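Local coordinates for protein Rep (Escherichia coli, PDB 3VW4) that initiates replication of plasmid ColE2-P9, its DNA-binding domain, the piece described here, recognising the replication origin and unwinding its duplex, at residues Asp37-Ile40 with Gln41-Met45. Sequence-based numbering, arbitrary orientation.
Sequences DAVI and QRVEM
The backbone oxygen of D37 accepts the backbone N-H of Q41, 2.9 Å from O to N, and with this bond begins a ladder that serves as a compact example of how an alpha-helix divides its work between backbone and side chains. CB of Q41 rests against that same oxygen. One residue on, the carbonyl of A38 takes the backbone N-H of R42 at 3.0 Å between O and N, the donor tilted 22° from the carbonyl plane. The R42 side chain bends after CG, and its guanidinium has the CE methyl of M45 over the centre of one face, 3.6 Å above the plane. V39 repeats the backbone step with V43, and here the side chains follow: CG1 of V39 faces CG2 of V43 at 4.5 Å, a loose apolar pair on the buried side. V43 CG2 is anti to its own carbonyl carbon, which also places it near O of V39. I40 closes the series, its O 2.8 Å from E44 N. E44 turns CG anti to its carbonyl carbon (chi1 -75°), which brings CG to 3.6 Å from O of I40 and CD to 4.0 Å from CG2 of I40, the two side chains running side by side in the same direction. With an alanine here in place of E44 the carboxylate is gone, and CG2 of I40 is likely to lose its flanking chain, leaving that side of the isoleucine less covered. On the buried face V39 and V43 touch W20, L13 and V17 of helix 7-24 and I66, C59 and I62 of helix 56-73. Successive i to i+4 bonds, with V39 and V43 forming the inner face, D37 and Q41 on the exposed side, and R42 against W20 and E44 against C59 at the margins, mark this as an amphipathic alpha-helix, helix 32-49, packed against helices 7-24 and 56-73 in the helical N-terminal part of the DNA-binding domain.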
ATOM      1  N   ASP A  37      21.633   0.944  -7.195  1.00  9.11           N
ATOM      2  CA  ASP A  37      21.916   2.257  -7.697  1.00 10.02           C
ATOM      3  C   ASP A  37      20.708   3.182  -7.488  1.00  9.26           C
ATOM      4  O   ASP A  37      20.860   4.295  -6.953  1.00  9.31           O
ATOM      5  CB  ASP A  37      22.405   2.183  -9.111  1.00 11.85           C
ATOM      6  CG  ASP A  37      23.814   1.511  -9.231  1.00 13.32           C
ATOM      7  OD1 ASP A  37      24.603   1.378  -8.158  1.00 13.15           O
ATOM      8  OD2 ASP A  37      24.186   1.140 -10.459  1.00 15.15           O
ATOM      9  N   ALA A  38      19.515   2.643  -7.730  1.00  8.64           N
ATOM     10  CA  ALA A  38      18.300   3.409  -7.554  1.00  8.36           C
ATOM     11  C   ALA A  38      18.156   4.014  -6.148  1.00  7.39           C
ATOM     12  O   ALA A  38      17.827   5.232  -6.041  1.00  7.91           O
ATOM     13  CB  ALA A  38      17.057   2.640  -7.926  1.00  8.08           C
ATOM     14  N   VAL A  39      18.410   3.217  -5.108  1.00  6.36           N
ATOM     15  CA  VAL A  39      18.126   3.648  -3.783  1.00  5.63           C
ATOM     16  C   VAL A  39      19.184   4.655  -3.322  1.00  6.12           C
ATOM     17  O   VAL A  39      18.843   5.779  -2.867  1.00  6.32           O
ATOM     18  CB  VAL A  39      18.087   2.455  -2.881  1.00  4.91           C
ATOM     19  CG1 VAL A  39      18.232   2.837  -1.405  1.00  4.51           C
ATOM     20  CG2 VAL A  39      16.821   1.685  -3.196  1.00  4.73           C
ATOM     21  N   ILE A  40      20.456   4.322  -3.515  1.00  6.71           N
ATOM     22  CA  ILE A  40      21.505   5.297  -3.282  1.00  7.54           C
ATOM     23  C   ILE A  40      21.173   6.626  -3.940  1.00  8.53           C
ATOM     24  O   ILE A  40      21.319   7.657  -3.351  1.00  8.74           O
ATOM     25  CB  ILE A  40      22.843   4.809  -3.842  1.00  8.63           C
ATOM     26  CG1 ILE A  40      23.239   3.530  -3.109  1.00  8.23           C
ATOM     27  CG2 ILE A  40      23.914   5.903  -3.764  1.00  9.75           C
ATOM     28  CD1 ILE A  40      24.556   2.957  -3.651  1.00  9.80           C
ATOM     29  N   GLN A  41      20.684   6.582  -5.164  1.00  9.50           N
ATOM     30  CA  GLN A  41      20.407   7.805  -5.867  1.00 11.09           C
ATOM     31  C   GLN A  41      19.274   8.605  -5.186  1.00 10.81           C
ATOM     32  O   GLN A  41      19.348   9.823  -5.050  1.00 11.65           O
ATOM     33  CB  GLN A  41      20.121   7.436  -7.259  1.00 12.26           C
ATOM     34  CG  GLN A  41      19.533   8.490  -8.107  1.00 14.34           C
ATOM     35  CD  GLN A  41      19.627   8.079  -9.571  1.00 16.18           C
ATOM     36  OE1 GLN A  41      20.557   8.521 -10.269  1.00 18.23           O
ATOM     37  NE2 GLN A  41      18.689   7.187 -10.047  1.00 15.78           N
ATOM     38  N   ARG A  42      18.297   7.896  -4.642  1.00  9.77           N
ATOM     39  CA  ARG A  42      17.290   8.561  -3.836  1.00  9.90           C
ATOM     40  C   ARG A  42      17.829   9.105  -2.477  1.00  9.49           C
ATOM     41  O   ARG A  42      17.394  10.169  -2.001  1.00 10.09           O
ATOM     42  CB  ARG A  42      16.035   7.737  -3.676  1.00  9.34           C
ATOM     43  CG  ARG A  42      15.066   8.522  -2.857  1.00  9.90           C
ATOM     44  CD  ARG A  42      13.622   8.467  -3.313  1.00 10.99           C
ATOM     45  NE  ARG A  42      13.356   9.078  -4.588  1.00 12.76           N
ATOM     46  CZ  ARG A  42      12.219   9.688  -4.894  1.00 14.61           C
ATOM     47  NH1 ARG A  42      11.263   9.817  -3.997  1.00 14.93           N
ATOM     48  NH2 ARG A  42      12.042  10.202  -6.096  1.00 16.53           N
ATOM     49  N   VAL A  43      18.835   8.446  -1.928  1.00  8.84           N
ATOM     50  CA  VAL A  43      19.466   8.956  -0.734  1.00  8.89           C
ATOM     51  C   VAL A  43      20.206  10.230  -1.105  1.00 10.56           C
ATOM     52  O   VAL A  43      20.143  11.221  -0.350  1.00 10.99           O
ATOM     53  CB  VAL A  43      20.455   7.973  -0.051  1.00  8.14           C
ATOM     54  CG1 VAL A  43      21.029   8.621   1.201  1.00  8.14           C
ATOM     55  CG2 VAL A  43      19.799   6.643   0.311  1.00  7.14           C
ATOM     56  N   GLU A  44      20.884  10.234  -2.247  1.00 11.92           N
ATOM     57  CA  GLU A  44      21.542  11.451  -2.704  1.00 14.04           C
ATOM     58  C   GLU A  44      20.574  12.629  -2.986  1.00 14.69           C
ATOM     59  O   GLU A  44      20.924  13.768  -2.794  1.00 15.50           O
ATOM     60  CB  GLU A  44      22.438  11.154  -3.895  1.00 16.49           C
ATOM     61  CG  GLU A  44      23.655  10.459  -3.402  1.00 18.44           C
ATOM     62  CD  GLU A  44      24.512   9.798  -4.475  1.00 22.61           C
ATOM     63  OE1 GLU A  44      24.066   9.525  -5.652  1.00 25.57           O
ATOM     64  OE2 GLU A  44      25.702   9.512  -4.132  1.00 25.95           O
ATOM     65  N   MET A  45      19.354  12.363  -3.408  1.00 14.32           N
ATOM     66  CA  MET A  45      18.536  13.483  -3.736  1.00 16.01           C
ATOM     67  C   MET A  45      18.093  14.168  -2.439  1.00 15.42           C
ATOM     68  O   MET A  45      18.115  15.399  -2.353  1.00 16.82           O
ATOM     69  CB  MET A  45      17.355  13.094  -4.661  1.00 16.94           C
ATOM     70  CG  MET A  45      16.294  14.153  -4.875  1.00 19.00           C
ATOM     71  SD  MET A  45      14.700  13.339  -5.197  1.00 19.67           S
ATOM     72  CE  MET A  45      14.406  12.420  -3.648  1.00 16.88           C
TER